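Local coordinates for methyltransferase 1 (Methanosarcina barkeri, PDB 2I2X), which catalyses methanol activation in methanogenesis, transferring the methyl group of methanol to the cob(I)amide carried by its partner corrinoid protein, at the interface of chains A and B and the interface of chains A and C. Sequence-based numbering; all coordinates share one arbitrary frame. Chains: chain A, Methyltransferase 1; chain B/C, Methyltransferase 1.

Contact 1: the interface of chains A and B. Residues chain A 236-238, 417; chain B 93-96.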
ATOM      1  N   LYS A 236       9.076 -13.423  20.410  1.00 14.46           N
ATOM      2  CA  LYS A 236       9.406 -13.809  21.753  1.00 14.45           C
ATOM      3  C   LYS A 236       9.894 -12.590  22.553  1.00 13.95           C
ATOM      4  O   LYS A 236      10.713 -12.719  23.434  1.00 13.57           O
ATOM      5  CB  LYS A 236      10.447 -14.929  21.721  1.00 14.59           C
ATOM      6  CG  LYS A 236      11.676 -14.618  20.863  1.00 15.71           C
ATOM      7  CD  LYS A 236      12.571 -15.843  20.704  1.00 18.75           C
ATOM      8  CE  LYS A 236      13.886 -15.472  20.037  1.00 20.89           C
ATOM      9  NZ  LYS A 236      14.540 -16.675  19.441  1.00 21.54           N
ATOM     10  N   ASN A 237       9.383 -11.402  22.247  1.00 13.51           N
ATOM     11  CA  ASN A 237       9.865 -10.225  22.951  1.00 12.89           C
ATOM     12  C   ASN A 237       8.971  -9.663  24.065  1.00 12.24           C
ATOM     13  O   ASN A 237       9.450  -8.945  24.941  1.00 11.86           O
ATOM     14  CB  ASN A 237      10.316  -9.152  21.966  1.00 12.86           C
ATOM     15  CG  ASN A 237      11.592  -9.553  21.208  1.00 14.84           C
ATOM     16  OD1 ASN A 237      12.440 -10.313  21.718  1.00 17.32           O
ATOM     17  ND2 ASN A 237      11.727  -9.056  19.982  1.00 13.90           N
ATOM     18  N   LEU A 238       7.681 -10.002  24.034  1.00 11.04           N
ATOM     19  CA  LEU A 238       6.729  -9.551  25.050  1.00 10.26           C
ATOM     20  C   LEU A 238       5.457 -10.376  24.890  1.00 10.77           C
ATOM     21  O   LEU A 238       4.865 -10.415  23.795  1.00 10.96           O
ATOM     22  CB  LEU A 238       6.396  -8.057  24.903  1.00  8.86           C
ATOM     23  CG  LEU A 238       5.431  -7.546  25.981  1.00  8.51           C
ATOM     24  CD1 LEU A 238       6.101  -7.461  27.400  1.00  3.90           C
ATOM     25  CD2 LEU A 238       4.838  -6.196  25.600  1.00  6.94           C
ATOM     26  N   PHE A 417       2.703 -20.281  27.759  1.00 14.69           N
ATOM     27  CA  PHE A 417       3.519 -19.136  28.124  1.00 14.23           C
ATOM     28  C   PHE A 417       2.667 -17.891  28.308  1.00 14.40           C
ATOM     29  O   PHE A 417       2.869 -17.137  29.259  1.00 14.32           O
ATOM     30  CB  PHE A 417       4.635 -18.888  27.105  1.00 13.74           C
ATOM     31  CG  PHE A 417       5.701 -17.951  27.604  1.00 12.59           C
ATOM     32  CD1 PHE A 417       5.588 -16.579  27.410  1.00 11.57           C
ATOM     33  CD2 PHE A 417       6.806 -18.444  28.312  1.00 11.40           C
ATOM     34  CE1 PHE A 417       6.570 -15.706  27.891  1.00 10.41           C
ATOM     35  CE2 PHE A 417       7.771 -17.596  28.802  1.00  9.33           C
ATOM     36  CZ  PHE A 417       7.655 -16.219  28.594  1.00  9.60           C
TER
ATOM     37  N   ILE B  93      11.967 -18.879  26.704  1.00 24.71           N
ATOM     38  CA  ILE B  93      11.696 -17.706  27.524  1.00 24.00           C
ATOM     39  C   ILE B  93      11.731 -16.519  26.593  1.00 23.52           C
ATOM     40  O   ILE B  93      12.148 -16.666  25.445  1.00 23.64           O
ATOM     41  CB  ILE B  93      12.703 -17.511  28.669  1.00 24.40           C
ATOM     42  CG1 ILE B  93      14.132 -17.566  28.129  1.00 24.41           C
ATOM     43  CG2 ILE B  93      12.453 -18.529  29.799  1.00 23.12           C
ATOM     44  CD1 ILE B  93      15.105 -16.794  28.973  1.00 25.72           C
ATOM     45  N   PHE B  94      11.261 -15.367  27.070  1.00 23.01           N
ATOM     46  CA  PHE B  94      11.109 -14.143  26.250  1.00 22.55           C
ATOM     47  C   PHE B  94      12.139 -13.083  26.628  1.00 22.70           C
ATOM     48  O   PHE B  94      12.852 -13.248  27.599  1.00 23.07           O
ATOM     49  CB  PHE B  94       9.696 -13.565  26.397  1.00 21.82           C
ATOM     50  CG  PHE B  94       8.666 -14.179  25.477  1.00 21.42           C
ATOM     51  CD1 PHE B  94       8.766 -15.504  25.050  1.00 18.55           C
ATOM     52  CD2 PHE B  94       7.559 -13.432  25.066  1.00 19.80           C
ATOM     53  CE1 PHE B  94       7.779 -16.059  24.214  1.00 17.52           C
ATOM     54  CE2 PHE B  94       6.584 -13.984  24.235  1.00 16.80           C
ATOM     55  CZ  PHE B  94       6.692 -15.301  23.818  1.00 15.39           C
ATOM     56  N   LEU B  95      12.209 -12.001  25.867  1.00 23.49           N
ATOM     57  CA  LEU B  95      13.099 -10.887  26.166  1.00 24.76           C
ATOM     58  C   LEU B  95      13.027 -10.444  27.643  1.00 26.24           C
ATOM     59  O   LEU B  95      14.054 -10.438  28.329  1.00 25.87           O
ATOM     60  CB  LEU B  95      12.764  -9.707  25.271  1.00 24.28           C
ATOM     61  CG  LEU B  95      13.814  -8.706  24.806  1.00 25.10           C
ATOM     62  CD1 LEU B  95      13.126  -7.379  24.501  1.00 24.08           C
ATOM     63  CD2 LEU B  95      14.979  -8.500  25.749  1.00 24.57           C
ATOM     64  N   PRO B  96      11.822 -10.074  28.150  1.00 27.51           N
ATOM     65  CA  PRO B  96      11.874  -9.536  29.505  1.00 28.55           C
ATOM     66  C   PRO B  96      12.498 -10.477  30.518  1.00 29.40           C
ATOM     67  O   PRO B  96      12.968 -10.027  31.558  1.00 29.79           O
ATOM     68  CB  PRO B  96      10.401  -9.230  29.823  1.00 28.49           C
ATOM     69  CG  PRO B  96       9.812  -8.958  28.478  1.00 27.86           C
ATOM     70  CD  PRO B  96      10.440 -10.044  27.635  1.00 27.31           C
TER
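A heteromeric, largely apolar interface joins the catalytic methyltransferase MtaB (chain A) to the corrinoid carrier MtaC (chain B), helping to hold together the pair between which the methyl group passes. The MtaC side belongs to the B12-binding N-terminal family region and comprises a short loop and the start of helix 95-113. Its central group is B:Phe94, whose ring is sandwiched between two parts of MtaB. On one face lies backbone: A:Lys236 CA sits over the ring centre, 3.5 Å from the centroid, as a CH-pi contact. On the opposite face, the ring of A:Phe417, from helix 416-430, stacks with centroids 4.3 Å apart and planes inclined by 23°. The stack is displaced, since A:Phe417 CE1 projects over the centre of the other ring while B:Phe94 CE1 falls toward the rim of its partner. With CG anti to the carbonyl carbon (chi1 -85°), B:Phe94 directs its ring into this slot, and A:Leu238 C meets its edge. A hydrogen bond beside it probably helps to set the register: B:Leu95 N, the amide opening the helix, donates to A:Lys236 O at 2.9 Å, with 154° at the hydrogen and the donor in the carbonyl plane. The aliphatic part of A:Lys236 also takes part, CB lying 3.8 Å from B:Phe94 CE1. Next along the strip, A:Asn237 OD1 (the amide oxygen) packs 3.6 Å from B:Leu95 CB, the two side chains crossing obliquely.

Contact 2: the interface of chains A and C. Residues chain A 346, 348; chain C 2-3.
A:Asn348 and C:Leu2 reach toward each other from opposite directions, whereas A:Thr346 crosses the same leucine at about a right angle. The meeting point is a small patch, hiding 64 Å² among the residues described, where the N-terminal segment of an MtaC corrinoid protein (chain C) touches the turn between helices 325-345 and 349-361 of MtaB. Both proteins belong to the heterotetramer. The isobutyl end of C:Leu2 faces the amide oxygen of A:Asn348 with both branches: CD1 lies 3.8 Å from OD1, and CD2 lies 3.9 Å from OD1. That oxygen is held within chain A, because the hydroxyl A:Thr346 OG1 donates to A:Asn348 OD1 at 3.0 Å, in the carbonyl plane and on a lone pair (122° at the oxygen). The threonine hydroxyl can do so because chi1 of 61° sets OG1 between the backbone N and the carbonyl carbon. Replacing A:Thr346 by a valine would probably leave the A:Asn348 amide without this donor and freer to turn away from the leucine. The other threonine branch points toward the backbone of C:Asp3, which follows the leucine: methyl CG2 of A:Thr346 lies 4.1 Å from the carbonyl oxygen O of C:Asp3.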
ATOM      1  N   THR A 346     -28.257   1.046   4.294  1.00  6.28           N
ATOM      2  CA  THR A 346     -29.188  -0.030   4.085  1.00  6.72           C
ATOM      3  C   THR A 346     -29.514  -0.718   5.396  1.00  7.42           C
ATOM      4  O   THR A 346     -30.143  -1.771   5.387  1.00  6.57           O
ATOM      5  CB  THR A 346     -28.640  -1.072   3.063  1.00  7.24           C
ATOM      6  OG1 THR A 346     -27.407  -1.658   3.554  1.00  6.61           O
ATOM      7  CG2 THR A 346     -28.438  -0.406   1.700  1.00  5.05           C
ATOM      8  N   ASN A 348     -27.588  -2.202   7.535  1.00  8.28           N
ATOM      9  CA  ASN A 348     -26.934  -3.477   7.708  1.00  8.64           C
ATOM     10  C   ASN A 348     -25.659  -3.283   8.456  1.00  8.32           C
ATOM     11  O   ASN A 348     -24.850  -4.201   8.533  1.00  8.18           O
ATOM     12  CB  ASN A 348     -26.662  -4.179   6.365  1.00  8.71           C
ATOM     13  CG  ASN A 348     -27.917  -4.753   5.738  1.00  9.61           C
ATOM     14  OD1 ASN A 348     -28.372  -4.280   4.694  1.00 12.71           O
ATOM     15  ND2 ASN A 348     -28.470  -5.795   6.355  1.00  6.01           N
TER
ATOM     16  N   LEU C   2     -29.814  -5.859  -2.324  1.00 15.68           N
ATOM     17  CA  LEU C   2     -29.903  -4.491  -1.820  1.00 13.28           C
ATOM     18  C   LEU C   2     -29.916  -3.439  -2.893  1.00 11.81           C
ATOM     19  O   LEU C   2     -29.261  -3.590  -3.908  1.00 11.71           O
ATOM     20  CB  LEU C   2     -28.716  -4.193  -0.905  1.00 12.51           C
ATOM     21  CG  LEU C   2     -28.612  -5.165   0.266  1.00 11.94           C
ATOM     22  CD1 LEU C   2     -27.311  -4.909   1.047  1.00  8.85           C
ATOM     23  CD2 LEU C   2     -29.876  -5.149   1.153  1.00  5.02           C
ATOM     24  N   ASP C   3     -30.653  -2.361  -2.647  1.00 10.63           N
ATOM     25  CA  ASP C   3     -30.525  -1.126  -3.441  1.00 10.17           C
ATOM     26  C   ASP C   3     -30.548   0.128  -2.544  1.00  9.69           C
ATOM     27  O   ASP C   3     -31.021   0.067  -1.411  1.00  8.74           O
ATOM     28  CB  ASP C   3     -31.606  -1.043  -4.530  1.00  9.30           C
ATOM     29  CG  ASP C   3     -31.312   0.014  -5.568  1.00  9.56           C
ATOM     30  OD1 ASP C   3     -32.271   0.634  -6.066  1.00 11.71           O
ATOM     31  OD2 ASP C   3     -30.136   0.257  -5.902  1.00  8.57           O
TER

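Contact 3: the interface of chains A and B. Residues chain A 177, 225, 229; chain B 138.
The corrinoid-binding D-x-H-x-x-G motif of MtaC, typical of Rossmann-like B12-binding domains, meets helix 220-230 of MtaB in this contact. B:Ile138 lies inside the motif, two positions after B:His136, the axial cobalt ligand, and opens helix 138-149. It buries 48 Å² against MtaB, although the residue is poorly ordered, so distances to it are approximate. A chi1 of -63° sets CG1 beside the backbone N and sends that branch toward MtaB, where it presents the terminal methyl to two residues one helical turn apart. B:Ile138 CD1 lies 3.8 Å from the methyl A:Thr225 CG2, and the same CD1 lies 4.1 Å from A:Ile229 CD1; the side chains cross at a slant in both pairs. The threonine uses its methyl for this: CG2 is anti to the backbone N, while its hydroxyl OG1 stays 5.5 Å from B:Ile138 CD1. Within chain A the two receiving methyls already pack together, A:Thr225 CG2 being 3.8 Å from A:Ile229 CD1. The second branch of the isoleucine faces A:Leu177, just past helix 169-176, with B:Ile138 CG2 at a looser 4.3 Å from A:Leu177 CD1. The setting is close to the chemistry: A:Thr225 also lines the corrinoid pocket, and the MtaB helix begins at the zinc ligand A:Cys220.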
ATOM      1  N   LEU A 177      10.240  -3.662  29.591  1.00 13.67           N
ATOM      2  CA  LEU A 177      11.306  -4.638  29.358  1.00 14.79           C
ATOM      3  C   LEU A 177      11.423  -5.653  30.503  1.00 14.81           C
ATOM      4  O   LEU A 177      12.227  -6.569  30.418  1.00 14.77           O
ATOM      5  CB  LEU A 177      12.644  -3.925  29.141  1.00 14.86           C
ATOM      6  CG  LEU A 177      13.105  -3.486  27.738  1.00 16.93           C
ATOM      7  CD1 LEU A 177      12.092  -3.700  26.621  1.00 18.15           C
ATOM      8  CD2 LEU A 177      13.599  -2.055  27.733  1.00 19.07           C
ATOM      9  N   THR A 225       3.933   0.932  21.833  1.00  8.86           N
ATOM     10  CA  THR A 225       5.272   0.392  22.048  1.00  9.07           C
ATOM     11  C   THR A 225       5.174  -1.040  22.589  1.00  9.69           C
ATOM     12  O   THR A 225       5.858  -1.955  22.100  1.00  9.44           O
ATOM     13  CB  THR A 225       6.186   1.268  22.960  1.00  9.56           C
ATOM     14  OG1 THR A 225       6.365   2.586  22.404  1.00  7.83           O
ATOM     15  CG2 THR A 225       7.591   0.606  23.104  1.00  8.49           C
ATOM     16  N   ILE A 229       6.686  -4.211  20.258  1.00 14.87           N
ATOM     17  CA  ILE A 229       7.577  -5.178  20.891  1.00 14.24           C
ATOM     18  C   ILE A 229       6.936  -6.581  20.977  1.00 13.58           C
ATOM     19  O   ILE A 229       7.615  -7.581  20.791  1.00 12.77           O
ATOM     20  CB  ILE A 229       7.945  -4.738  22.322  1.00 14.66           C
ATOM     21  CG1 ILE A 229       8.616  -3.355  22.329  1.00 14.96           C
ATOM     22  CG2 ILE A 229       8.865  -5.784  22.979  1.00 14.43           C
ATOM     23  CD1 ILE A 229       8.906  -2.849  23.787  1.00 16.01           C
TER
ATOM     24  N   ILE B 138      15.331   1.039  22.320  1.00 42.92           N
ATOM     25  CA  ILE B 138      15.064  -0.338  22.715  1.00 42.41           C
ATOM     26  C   ILE B 138      15.965  -1.358  22.050  1.00 42.55           C
ATOM     27  O   ILE B 138      16.559  -2.195  22.724  1.00 42.61           O
ATOM     28  CB  ILE B 138      13.599  -0.693  22.478  1.00 42.40           C
ATOM     29  CG1 ILE B 138      12.722   0.187  23.358  1.00 41.97           C
ATOM     30  CG2 ILE B 138      13.339  -2.177  22.759  1.00 42.02           C
ATOM     31  CD1 ILE B 138      11.328   0.276  22.880  1.00 41.80           C
TER

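Contact 1 and contact 3 both join chains A and B, with C-alpha centres about 11 Å apart. On MtaB they partly share neighbouring stretches, helix 220-230 and the loop after it, with A:Phe417 of helix 416-430 added in contact 1 and A:Leu177 in contact 3. On MtaC they engage the N-terminal B12-binding family region and the region with the axial histidine, respectively; gripping both probably limits their movement at the corrinoid. The C-alpha centre of contact 2 lies about 47 Å from that of contact 1 and about 45 Å from that of contact 3; involving the other MtaC copy, it shows one MtaB touching both carriers.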